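PDB 4A9V: PHOX from Pseudomonas fluorescens, which hydrolyses phosphate monoesters as an alkaline phosphatase, probably through the complex iron-calcium cofactor held in its beta-propeller. Local coordinates for residues P154-L160 against D363-I369; I355-F361 against L373-V378; G453-H458 against G501-M506; D14-A18 against P471-F475. One frame throughout, in Å; residues are numbered along the deposited sequence.

Contact 1 (P154-L160 against D363-I369). With EDO (1,2-ethanediol), chain H.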
loop_
_atom_site.group_PDB
_atom_site.type_symbol
_atom_site.label_atom_id
_atom_site.label_comp_id
_atom_site.label_asym_id
_atom_site.label_seq_id
_atom_site.Cartn_x
_atom_site.Cartn_y
_atom_site.Cartn_z
ATOM N N PRO A 154 -1.259 -18.529 -13.485
ATOM C CA PRO A 154 -0.478 -19.729 -13.753
ATOM C C PRO A 154 -0.236 -20.609 -12.531
ATOM O O PRO A 154 0.043 -21.795 -12.686
ATOM C CB PRO A 154 0.838 -19.172 -14.290
ATOM C CG PRO A 154 0.439 -17.894 -14.945
ATOM C CD PRO A 154 -0.630 -17.323 -14.050
ATOM N N ALA A 155 -0.250 -20.031 -11.334
ATOM C CA ALA A 155 0.032 -20.805 -10.132
ATOM C C ALA A 155 -1.218 -21.441 -9.534
ATOM O O ALA A 155 -1.104 -22.264 -8.639
ATOM C CB ALA A 155 0.749 -19.951 -9.094
ATOM N N ALA A 156 -2.401 -21.089 -10.029
ATOM C CA ALA A 156 -3.623 -21.738 -9.557
ATOM C C ALA A 156 -3.542 -23.242 -9.795
ATOM O O ALA A 156 -3.158 -23.687 -10.875
ATOM C CB ALA A 156 -4.838 -21.162 -10.260
ATOM N N GLY A 157 -3.847 -24.022 -8.766
ATOM C CA GLY A 157 -3.873 -25.473 -8.893
ATOM C C GLY A 157 -2.515 -26.144 -8.780
ATOM O O GLY A 157 -2.418 -27.360 -8.898
ATOM N N HIS A 158 -1.461 -25.375 -8.542
ATOM C CA HIS A 158 -0.127 -25.957 -8.409
ATOM C C HIS A 158 -0.024 -26.756 -7.136
ATOM O O HIS A 158 -0.655 -26.424 -6.132
ATOM C CB HIS A 158 0.933 -24.866 -8.419
ATOM C CG HIS A 158 2.325 -25.385 -8.652
ATOM N ND1 HIS A 158 3.153 -25.715 -7.644
ATOM C CD2 HIS A 158 3.005 -25.665 -9.832
ATOM C CE1 HIS A 158 4.320 -26.155 -8.157
ATOM N NE2 HIS A 158 4.221 -26.131 -9.495
ATOM N N GLU A 159 0.857 -27.751 -7.132
ATOM C CA GLU A 159 1.136 -28.522 -5.923
ATOM C C GLU A 159 1.456 -27.634 -4.713
ATOM O O GLU A 159 1.004 -27.908 -3.603
ATOM C CB GLU A 159 2.293 -29.483 -6.179
ATOM C CG GLU A 159 1.893 -30.743 -6.933
ATOM C CD GLU A 159 0.761 -31.503 -6.262
ATOM O OE1 GLU A 159 0.986 -32.054 -5.163
ATOM O OE2 GLU A 159 -0.276 -31.713 -6.923
ATOM N N LEU A 160 2.228 -26.571 -4.925
ATOM C CA LEU A 160 2.636 -25.694 -3.824
ATOM C C LEU A 160 1.478 -24.879 -3.247
ATOM O O LEU A 160 1.620 -24.247 -2.201
ATOM C CB LEU A 160 3.727 -24.729 -4.283
ATOM C CG LEU A 160 5.101 -25.351 -4.517
ATOM C CD1 LEU A 160 6.042 -24.324 -5.123
ATOM C CD2 LEU A 160 5.666 -25.917 -3.225
ATOM N N ASP A 363 8.890 -24.836 -12.997
ATOM C CA ASP A 363 7.872 -24.395 -13.936
ATOM C C ASP A 363 7.535 -22.934 -13.646
ATOM O O ASP A 363 8.083 -22.343 -12.718
ATOM C CB ASP A 363 6.623 -25.277 -13.823
ATOM C CG ASP A 363 6.106 -25.378 -12.401
ATOM O OD1 ASP A 363 6.170 -24.379 -11.665
ATOM O OD2 ASP A 363 5.640 -26.466 -12.007
ATOM N N GLN A 364 6.678 -22.341 -14.469
ATOM C CA GLN A 364 6.376 -20.925 -14.349
ATOM C C GLN A 364 5.605 -20.626 -13.066
ATOM O O GLN A 364 5.802 -19.578 -12.462
ATOM C CB GLN A 364 5.598 -20.442 -15.573
ATOM C CG GLN A 364 5.235 -18.964 -15.531
ATOM C CD GLN A 364 6.441 -18.043 -15.512
ATOM O OE1 GLN A 364 7.578 -18.469 -15.704
ATOM N NE2 GLN A 364 6.184 -16.751 -15.337
ATOM N N ALA A 365 4.796 -21.567 -12.591
ATOM C CA ALA A 365 4.109 -21.364 -11.318
ATOM C C ALA A 365 5.104 -21.089 -10.199
ATOM O O ALA A 365 4.902 -20.188 -9.381
ATOM C CB ALA A 365 3.252 -22.569 -10.981
ATOM N N GLU A 366 6.175 -21.872 -10.147
ATOM C CA GLU A 366 7.188 -21.678 -9.114
ATOM C C GLU A 366 7.934 -20.355 -9.239
ATOM O O GLU A 366 8.299 -19.749 -8.239
ATOM C CB GLU A 366 8.170 -22.848 -9.114
ATOM C CG GLU A 366 7.514 -24.150 -8.696
ATOM C CD GLU A 366 8.495 -25.272 -8.403
ATOM O OE1 GLU A 366 9.725 -25.068 -8.505
ATOM O OE2 GLU A 366 8.026 -26.343 -7.962
ATOM N N VAL A 367 8.157 -19.906 -10.469
ATOM C CA VAL A 367 8.729 -18.589 -10.703
ATOM C C VAL A 367 7.884 -17.509 -10.032
ATOM O O VAL A 367 8.417 -16.583 -9.419
ATOM C CB VAL A 367 8.885 -18.310 -12.213
ATOM C CG1 VAL A 367 9.386 -16.894 -12.449
ATOM C CG2 VAL A 367 9.830 -19.325 -12.842
ATOM N N LEU A 368 6.568 -17.628 -10.145
ATOM C CA LEU A 368 5.661 -16.618 -9.603
ATOM C C LEU A 368 5.526 -16.723 -8.080
ATOM O O LEU A 368 5.589 -15.717 -7.371
ATOM C CB LEU A 368 4.292 -16.746 -10.273
ATOM C CG LEU A 368 4.303 -16.469 -11.778
ATOM C CD1 LEU A 368 3.003 -16.947 -12.401
ATOM C CD2 LEU A 368 4.551 -14.999 -12.057
ATOM N N ILE A 369 5.381 -17.942 -7.570
ATOM C CA ILE A 369 5.264 -18.164 -6.133
ATOM C C ILE A 369 6.543 -17.699 -5.428
ATOM O O ILE A 369 6.496 -17.168 -4.318
ATOM C CB ILE A 369 4.959 -19.649 -5.841
ATOM C CG1 ILE A 369 3.607 -20.052 -6.444
ATOM C CG2 ILE A 369 4.974 -19.924 -4.345
ATOM C CD1 ILE A 369 3.401 -21.550 -6.542
HETATM C C1 EDO H . 1.408 -15.457 -17.485
HETATM O O1 EDO H . 1.077 -15.513 -18.888
HETATM C C2 EDO H . 2.789 -16.065 -17.262
HETATM O O2 EDO H . 3.172 -15.997 -15.880
#

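Contact 2 (I355-F361 against L373-V378)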
loop_
_atom_site.group_PDB
_atom_site.type_symbol
_atom_site.label_atom_id
_atom_site.label_comp_id
_atom_site.label_asym_id
_atom_site.label_seq_id
_atom_site.Cartn_x
_atom_site.Cartn_y
_atom_site.Cartn_z
ATOM N N ILE A 355 16.565 -18.774 -15.385
ATOM C CA ILE A 355 15.511 -19.272 -14.516
ATOM C C ILE A 355 15.040 -20.634 -15.025
ATOM O O ILE A 355 14.362 -20.727 -16.048
ATOM C CB ILE A 355 14.311 -18.310 -14.496
ATOM C CG1 ILE A 355 14.732 -16.922 -14.009
ATOM C CG2 ILE A 355 13.193 -18.860 -13.630
ATOM C CD1 ILE A 355 13.673 -15.873 -14.253
ATOM N N ASP A 356 15.414 -21.694 -14.315
ATOM C CA ASP A 356 15.124 -23.048 -14.763
ATOM C C ASP A 356 15.379 -24.022 -13.617
ATOM O O ASP A 356 15.569 -23.610 -12.471
ATOM C CB ASP A 356 15.980 -23.407 -15.984
ATOM C CG ASP A 356 17.464 -23.269 -15.717
ATOM O OD1 ASP A 356 17.882 -23.470 -14.559
ATOM O OD2 ASP A 356 18.213 -22.960 -16.667
ATOM N N ALA A 357 15.278 -25.313 -13.900
ATOM C CA ALA A 357 15.392 -26.305 -12.848
ATOM C C ALA A 357 16.734 -26.186 -12.126
ATOM O O ALA A 357 16.805 -26.358 -10.909
ATOM C CB ALA A 357 15.211 -27.704 -13.419
ATOM N N SER A 358 17.779 -25.804 -12.858
ATOM C CA SER A 358 19.120 -25.728 -12.281
ATOM C C SER A 358 19.234 -24.594 -11.262
ATOM O O SER A 358 20.105 -24.621 -10.393
ATOM C CB SER A 358 20.177 -25.552 -13.379
ATOM O OG SER A 358 20.170 -24.234 -13.902
ATOM N N SER A 359 18.340 -23.611 -11.351
ATOM C CA SER A 359 18.306 -22.528 -10.372
ATOM C C SER A 359 17.075 -22.626 -9.473
ATOM O O SER A 359 16.868 -21.775 -8.607
ATOM C CB SER A 359 18.357 -21.159 -11.065
ATOM O OG SER A 359 17.306 -21.014 -12.004
ATOM N N GLY A 360 16.373 -23.755 -9.557
ATOM C CA GLY A 360 15.427 -24.158 -8.518
ATOM C C GLY A 360 13.968 -23.934 -8.878
ATOM O O GLY A 360 13.109 -23.915 -8.003
ATOM N N PHE A 361 13.687 -23.716 -10.160
ATOM C CA PHE A 361 12.321 -23.437 -10.603
ATOM C C PHE A 361 11.864 -24.511 -11.582
ATOM O O PHE A 361 12.427 -24.661 -12.663
ATOM C CB PHE A 361 12.244 -22.063 -11.267
ATOM C CG PHE A 361 12.794 -20.953 -10.422
ATOM C CD1 PHE A 361 14.136 -20.638 -10.470
ATOM C CD2 PHE A 361 11.985 -20.286 -9.521
ATOM C CE1 PHE A 361 14.665 -19.671 -9.642
ATOM C CE2 PHE A 361 12.501 -19.285 -8.724
ATOM C CZ PHE A 361 13.850 -19.005 -8.755
ATOM N N LEU A 373 13.040 -14.963 -5.411
ATOM C CA LEU A 373 14.186 -15.795 -5.743
ATOM C C LEU A 373 14.511 -15.697 -7.225
ATOM O O LEU A 373 15.670 -15.669 -7.608
ATOM C CB LEU A 373 13.925 -17.251 -5.357
ATOM C CG LEU A 373 13.908 -17.501 -3.852
ATOM C CD1 LEU A 373 13.601 -18.966 -3.580
ATOM C CD2 LEU A 373 15.238 -17.125 -3.221
ATOM N N ALA A 374 13.483 -15.678 -8.066
ATOM C CA ALA A 374 13.700 -15.576 -9.505
ATOM C C ALA A 374 14.336 -14.227 -9.852
ATOM O O ALA A 374 15.245 -14.146 -10.683
ATOM C CB ALA A 374 12.387 -15.764 -10.251
ATOM N N ALA A 375 13.875 -13.164 -9.198
ATOM C CA ALA A 375 14.408 -11.834 -9.444
ATOM C C ALA A 375 15.880 -11.726 -9.012
ATOM O O ALA A 375 16.673 -11.037 -9.651
ATOM C CB ALA A 375 13.556 -10.797 -8.730
ATOM N N SER A 376 16.262 -12.425 -7.950
ATOM C CA SER A 376 17.669 -12.477 -7.579
ATOM C C SER A 376 18.501 -13.181 -8.650
ATOM O O SER A 376 19.598 -12.740 -8.976
ATOM C CB SER A 376 17.855 -13.168 -6.230
ATOM O OG SER A 376 17.348 -12.377 -5.169
ATOM N N VAL A 377 17.977 -14.269 -9.205
ATOM C CA VAL A 377 18.704 -14.997 -10.248
ATOM C C VAL A 377 19.037 -14.076 -11.425
ATOM O O VAL A 377 20.134 -14.139 -11.980
ATOM C CB VAL A 377 17.911 -16.228 -10.741
ATOM C CG1 VAL A 377 18.519 -16.797 -12.017
ATOM C CG2 VAL A 377 17.880 -17.291 -9.661
ATOM N N VAL A 378 18.105 -13.209 -11.805
ATOM C CA VAL A 378 18.309 -12.376 -12.989
ATOM C C VAL A 378 19.007 -11.053 -12.684
ATOM O O VAL A 378 19.256 -10.266 -13.586
ATOM C CB VAL A 378 16.996 -12.094 -13.755
ATOM C CG1 VAL A 378 16.249 -13.385 -14.028
ATOM C CG2 VAL A 378 16.122 -11.093 -13.012
#

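Contact 3 (G453-H458 against G501-M506)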
loop_
_atom_site.group_PDB
_atom_site.type_symbol
_atom_site.label_atom_id
_atom_site.label_comp_id
_atom_site.label_asym_id
_atom_site.label_seq_id
_atom_site.Cartn_x
_atom_site.Cartn_y
_atom_site.Cartn_z
ATOM N N GLY A 453 15.691 14.473 3.965
ATOM C CA GLY A 453 16.742 14.672 4.941
ATOM C C GLY A 453 16.361 15.731 5.947
ATOM O O GLY A 453 15.250 16.261 5.927
ATOM N N ASN A 454 17.298 16.032 6.835
ATOM C CA ASN A 454 17.078 17.040 7.856
ATOM C C ASN A 454 18.176 18.093 7.786
ATOM O O ASN A 454 19.239 17.929 8.378
ATOM C CB ASN A 454 17.054 16.413 9.253
ATOM C CG ASN A 454 16.552 17.380 10.307
ATOM O OD1 ASN A 454 16.829 18.583 10.238
ATOM N ND2 ASN A 454 15.762 16.877 11.247
ATOM N N PRO A 455 17.946 19.158 7.014
ATOM C CA PRO A 455 18.972 20.183 6.836
ATOM C C PRO A 455 19.133 21.095 8.051
ATOM O O PRO A 455 20.081 21.869 8.101
ATOM C CB PRO A 455 18.472 20.984 5.630
ATOM C CG PRO A 455 17.001 20.749 5.596
ATOM C CD PRO A 455 16.814 19.344 6.088
ATOM N N SER A 456 18.272 20.947 9.053
ATOM C CA SER A 456 18.462 21.646 10.321
ATOM C C SER A 456 19.520 20.959 11.183
ATOM O O SER A 456 20.354 21.619 11.803
ATOM C CB SER A 456 17.141 21.738 11.085
ATOM O OG SER A 456 16.278 22.680 10.483
ATOM N N VAL A 457 19.530 19.632 11.144
ATOM C CA VAL A 457 20.389 18.832 12.004
ATOM C C VAL A 457 21.672 18.439 11.267
ATOM O O VAL A 457 22.734 18.329 11.878
ATOM C CB VAL A 457 19.641 17.572 12.475
ATOM C CG1 VAL A 457 20.571 16.653 13.249
ATOM C CG2 VAL A 457 18.425 17.951 13.313
ATOM N N HIS A 458 21.575 18.282 9.949
ATOM C CA HIS A 458 22.655 17.704 9.147
ATOM C C HIS A 458 22.989 18.558 7.947
ATOM O O HIS A 458 23.291 18.045 6.868
ATOM C CB HIS A 458 22.293 16.286 8.703
ATOM C CG HIS A 458 22.160 15.305 9.842
ATOM N ND1 HIS A 458 23.190 14.987 10.654
ATOM C CD2 HIS A 458 21.069 14.562 10.279
ATOM C CE1 HIS A 458 22.786 14.054 11.535
ATOM N NE2 HIS A 458 21.479 13.825 11.328
ATOM N N GLY A 501 16.252 14.226 17.693
ATOM C CA GLY A 501 17.428 13.619 17.081
ATOM C C GLY A 501 17.485 13.875 15.588
ATOM O O GLY A 501 17.401 15.024 15.146
ATOM N N ASP A 502 17.565 12.804 14.802
ATOM C CA ASP A 502 17.609 12.929 13.343
ATOM C C ASP A 502 16.327 13.555 12.795
ATOM O O ASP A 502 16.295 14.021 11.658
ATOM C CB ASP A 502 17.818 11.565 12.677
ATOM C CG ASP A 502 19.269 11.122 12.663
ATOM O OD1 ASP A 502 20.170 11.957 12.896
ATOM O OD2 ASP A 502 19.513 9.961 12.273
ATOM N N PHE A 503 15.274 13.565 13.605
ATOM C CA PHE A 503 13.950 13.962 13.142
ATOM C C PHE A 503 13.480 15.234 13.841
ATOM O O PHE A 503 12.330 15.633 13.700
ATOM C CB PHE A 503 12.963 12.816 13.368
ATOM C CG PHE A 503 13.456 11.498 12.839
ATOM C CD1 PHE A 503 13.559 11.296 11.472
ATOM C CD2 PHE A 503 14.039 10.572 13.689
ATOM C CE1 PHE A 503 14.134 10.143 10.969
ATOM C CE2 PHE A 503 14.609 9.415 13.194
ATOM C CZ PHE A 503 14.687 9.214 11.828
ATOM N N ALA A 504 14.405 15.941 14.483
ATOM C CA ALA A 504 14.055 17.190 15.158
ATOM C C ALA A 504 13.475 18.174 14.153
ATOM O O ALA A 504 14.114 18.491 13.150
ATOM C CB ALA A 504 15.274 17.786 15.848
ATOM N N GLY A 505 12.278 18.676 14.446
ATOM C CA GLY A 505 11.627 19.652 13.589
ATOM C C GLY A 505 10.636 19.074 12.593
ATOM O O GLY A 505 9.966 19.822 11.888
ATOM N N MET A 506 10.562 17.751 12.500
ATOM C CA MET A 506 9.675 17.123 11.522
ATOM C C MET A 506 8.262 16.865 12.043
ATOM O O MET A 506 7.332 16.697 11.258
ATOM C CB MET A 506 10.292 15.830 11.011
ATOM C CG MET A 506 11.507 16.102 10.149
ATOM S SD MET A 506 12.362 14.597 9.662
ATOM C CE MET A 506 13.493 15.273 8.448
#

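Contact 4 (D14-A18 against P471-F475)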
loop_
_atom_site.group_PDB
_atom_site.type_symbol
_atom_site.label_atom_id
_atom_site.label_comp_id
_atom_site.label_asym_id
_atom_site.label_seq_id
_atom_site.Cartn_x
_atom_site.Cartn_y
_atom_site.Cartn_z
ATOM N N ASP A 14 0.041 27.855 1.016
ATOM C CA ASP A 14 1.303 28.078 1.715
ATOM C C ASP A 14 1.660 26.873 2.568
ATOM O O ASP A 14 0.819 26.340 3.291
ATOM C CB ASP A 14 1.204 29.308 2.618
ATOM C CG ASP A 14 1.176 30.603 1.840
ATOM O OD1 ASP A 14 1.358 30.554 0.607
ATOM O OD2 ASP A 14 1.197 31.672 2.485
ATOM N N SER A 15 2.919 26.460 2.504
ATOM C CA SER A 15 3.403 25.338 3.287
ATOM C C SER A 15 3.139 25.564 4.777
ATOM O O SER A 15 3.455 26.627 5.315
ATOM C CB SER A 15 4.899 25.177 3.034
ATOM O OG SER A 15 5.375 23.979 3.612
ATOM N N ILE A 16 2.526 24.580 5.431
ATOM C CA ILE A 16 2.136 24.707 6.832
ATOM C C ILE A 16 3.273 24.242 7.738
ATOM O O ILE A 16 4.135 23.468 7.316
ATOM C CB ILE A 16 0.839 23.930 7.157
ATOM C CG1 ILE A 16 1.046 22.411 7.129
ATOM C CG2 ILE A 16 -0.266 24.330 6.190
ATOM C CD1 ILE A 16 -0.113 21.655 7.748
ATOM N N PRO A 17 3.280 24.706 8.993
ATOM C CA PRO A 17 4.326 24.237 9.896
ATOM C C PRO A 17 4.147 22.777 10.301
ATOM O O PRO A 17 3.030 22.275 10.370
ATOM C CB PRO A 17 4.211 25.158 11.117
ATOM C CG PRO A 17 2.920 25.875 10.986
ATOM C CD PRO A 17 2.444 25.773 9.571
ATOM N N ALA A 18 5.253 22.115 10.614
ATOM C CA ALA A 18 5.193 20.827 11.286
ATOM C C ALA A 18 4.424 20.980 12.592
ATOM O O ALA A 18 4.425 22.059 13.191
ATOM C CB ALA A 18 6.597 20.314 11.552
ATOM N N PRO A 471 14.580 23.462 5.874
ATOM C CA PRO A 471 14.160 23.314 7.259
ATOM C C PRO A 471 12.666 23.529 7.463
ATOM O O PRO A 471 12.100 23.012 8.427
ATOM C CB PRO A 471 14.986 24.381 7.983
ATOM C CG PRO A 471 16.248 24.425 7.190
ATOM C CD PRO A 471 15.784 24.306 5.760
ATOM N N GLN A 472 12.025 24.260 6.556
ATOM C CA GLN A 472 10.591 24.489 6.670
ATOM C C GLN A 472 9.756 23.269 6.278
ATOM O O GLN A 472 8.781 22.965 6.965
ATOM C CB GLN A 472 10.156 25.717 5.873
ATOM C CG GLN A 472 8.745 26.181 6.234
ATOM C CD GLN A 472 7.645 25.276 5.689
ATOM O OE1 GLN A 472 7.784 24.680 4.620
ATOM N NE2 GLN A 472 6.504 25.256 6.368
ATOM N N ASN A 473 10.124 22.575 5.198
ATOM C CA ASN A 473 9.249 21.559 4.603
ATOM C C ASN A 473 9.663 20.117 4.878
ATOM O O ASN A 473 9.033 19.186 4.381
ATOM C CB ASN A 473 9.101 21.770 3.091
ATOM C CG ASN A 473 10.332 21.344 2.310
ATOM O OD1 ASN A 473 11.320 20.907 2.888
ATOM N ND2 ASN A 473 10.298 21.534 0.995
ATOM N N MET A 474 10.675 19.923 5.711
ATOM C CA MET A 474 11.308 18.618 5.799
ATOM C C MET A 474 10.401 17.557 6.422
ATOM O O MET A 474 9.571 17.828 7.295
ATOM C CB MET A 474 12.632 18.708 6.549
ATOM C CG MET A 474 12.517 19.309 7.930
ATOM S SD MET A 474 14.126 19.342 8.727
ATOM C CE MET A 474 13.664 20.018 10.318
ATOM N N PHE A 475 10.640 16.320 6.000
ATOM C CA PHE A 475 9.839 15.161 6.381
ATOM C C PHE A 475 10.719 13.914 6.291
ATOM O O PHE A 475 11.835 13.967 5.775
ATOM C CB PHE A 475 8.629 15.026 5.448
ATOM C CG PHE A 475 8.995 14.843 3.999
ATOM C CD1 PHE A 475 9.230 15.943 3.177
ATOM C CD2 PHE A 475 9.139 13.568 3.463
ATOM C CE1 PHE A 475 9.585 15.764 1.850
ATOM C CE2 PHE A 475 9.515 13.394 2.139
ATOM C CZ PHE A 475 9.750 14.493 1.336
HETATM O O HOH W 1 7.875 23.409 10.181
#

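Contact 1 (P154-L160 against D363-I369)
The imidazole of His-158 lies against the first turn of helix 364-369, with its CD2 3.3 Å from Ala-365 CB. Here a loop of the beta-propeller, following strand 148-152, meets the capped N-terminus of a short helix. Asp-363 is the N-cap residue and serves two donors: its OD1 accepts from Glu-366 N at 2.9 Å, and its OD2 accepts from His-158 NE2, also at 2.9 Å. The other ring nitrogen, His-158 ND1, accepts a hydrogen bond from Leu-160 N at 3.0 Å, so both ring nitrogens are hydrogen-bonded. A type II turn from Ala-155 to His-158 brings the ring into place, closed by His-158 N to Ala-155 O at 3.1 Å, with Gly-157 at positive phi. Two alanines let the backbones come close, the CA atoms of Ala-155 and Ala-365 being 4.3 Å apart. Around them, Ile-369 CG1 reaches Ala-155 CB at 3.9 Å and Ile-369 CD1 reaches Leu-160 CB at the same distance. At the exposed end, Pro-154 CB packs on Leu-368 CD1 at 3.6 Å, beside an ethanediol, probably from the crystallisation liquor, whose O2 accepts at 3.2 Å from Gln-364 NE2, itself also bonded to Leu-348 O.

Contact 2 (I355-F361 against L373-V378)
This is mainly apolar packing, without a hydrogen bond between the segments: a loop after strand 340-347 rests its side chains on helix 371-377, a dozen residues further along, beyond helix 364-369, at the outside of the beta-propeller. Phe-361 and Ile-355 share the contact about equally. The Phe-361 ring meets the helix with CZ 3.8 Å from Leu-373 CB and CE2 3.8 Å from Ala-374 CB, while Val-377 CG2 stands at its edge, 4.0 Å from CE1; CZ also lies 3.4 Å from the backbone Ala-374 N. Ile-355 places CD1 3.6 Å from Val-378 CG1 and 4.2 Å from Ala-374 CB. The loop between them folds on itself: Asp-356 N donates to Ser-359 OG at 3.1 Å, which also bonds to Gly-354 O, and Phe-361 N to Asp-356 O at 3.0 Å, bringing Ile-355 and Phe-361 to the same helix. Val-367 of helix 364-369 packs against Ile-355, Phe-361 and Ala-374, Ala-375 touches Phe-297 and Tyr-299 on strand 296-303, and Leu-373 reaches helix 211-216.

Contact 3 (G453-H458 against G501-M506)
Three side-chain hydrogen bonds join these loops. His-458 NE2 donates to Asp-502 OD1 at 2.8 Å and a nearly straight 169°, a His-carboxylate pair. The amide of Asn-454 makes the other two, its ND2 donating hydrogen bonds to Asp-502 O at 2.9 Å and Ala-504 O at 3.0 Å, so one NH2 group spans two carbonyls of the facing loop. Tyr-426 OH also bonds to Asp-502 O. The other end of the amide turns back on its own loop: Asn-454 OD1 accepts from Val-457 N at 3.0 Å, an Asx motif that sets the amide plane. His-458 N to Asn-454 O, at 2.8 Å, tightens the same turn. In the beta-propeller, 453-458 belongs to the connection from strand 443-451 of one sheet to strand 478-483 of the next, and 501-506 to the loop between strands 489-493 and 510-514 of that next sheet. The contact therefore ties a connection between sheets to a loop of the sheet it enters. Facing the amide, a type II turn runs from Phe-503 to Met-506, with Gly-505 at positive phi. Van der Waals packing completes the interface: Val-457 CG2 and Ala-504 CB form an apolar pair at 4.0 Å, while Met-506 CE sits 3.8 Å from Asn-454 CB and against Gly-453 O at 3.2 Å.

Contact 4 (D14-A18 against P471-F475)
Pro-471 begins the second segment without touching 14-18. Next comes Gln-472, which carries nearly all of the contact. Its side chain reaches across to the N-terminal loop so that its amide meets two consecutive residues. Gln-472 OE1 accepts from Ser-15 OG at 2.7 Å, and Gln-472 NE2 gives a weak bond to Ile-16 O at 3.1 Å, where the angle is a poor 126°. Its backbone takes part through a bound water, which accepts from Ala-18 N at 3.0 Å and donates weakly to Gln-472 O at 3.4 Å. Asn-473 comes only to the margin, its CB 4.4 Å from Ser-15 OG; its amide turns away, with OD1 accepting from Thr-470 N and ND2 donating to Ile-521 O and Asn-468 O. Met-474 packs on Asn-454, and Phe-475 on strand 510-514. The junction is small and polar, 142 Å² in all, and holds the chain's N-terminal region to a loop of the beta-propeller before it enters strand 30-37. Strand 521-526 backs it: Arg-523 bonds through its guanidinium to the carbonyls of Ile-16, Gln-472 and Met-474, and through its backbone to Ile-16, its N also bonding to Ser-15 OG, while Ile-16 packs on Val-526.

Overall arrangement
The four contacts form two pairs at the periphery of the propeller. Contacts 1 and 2 have centres 13 Å apart and share successive helices 364-369 and 371-377. Contacts 3 and 4, 12 Å apart, meet through Met-474 against Asn-454 and Ala-504. Between the pairs the centres are 42 to 48 Å apart, and contacts 1 and 4 lie on opposite sides of the chain's centre. Along the sequence contacts 1 and 2 interlock, as do 3 and 4; contact 4 spans both 1 and 2, reaching from residues 14-18 to 471-475. All pack loops and short helices at the propeller's rim: contacts 1, 2 and 4 lie away from the metal sites, and contact 3 comes nearest, the Phe-503 side chain about 11 Å from that of Asp-494.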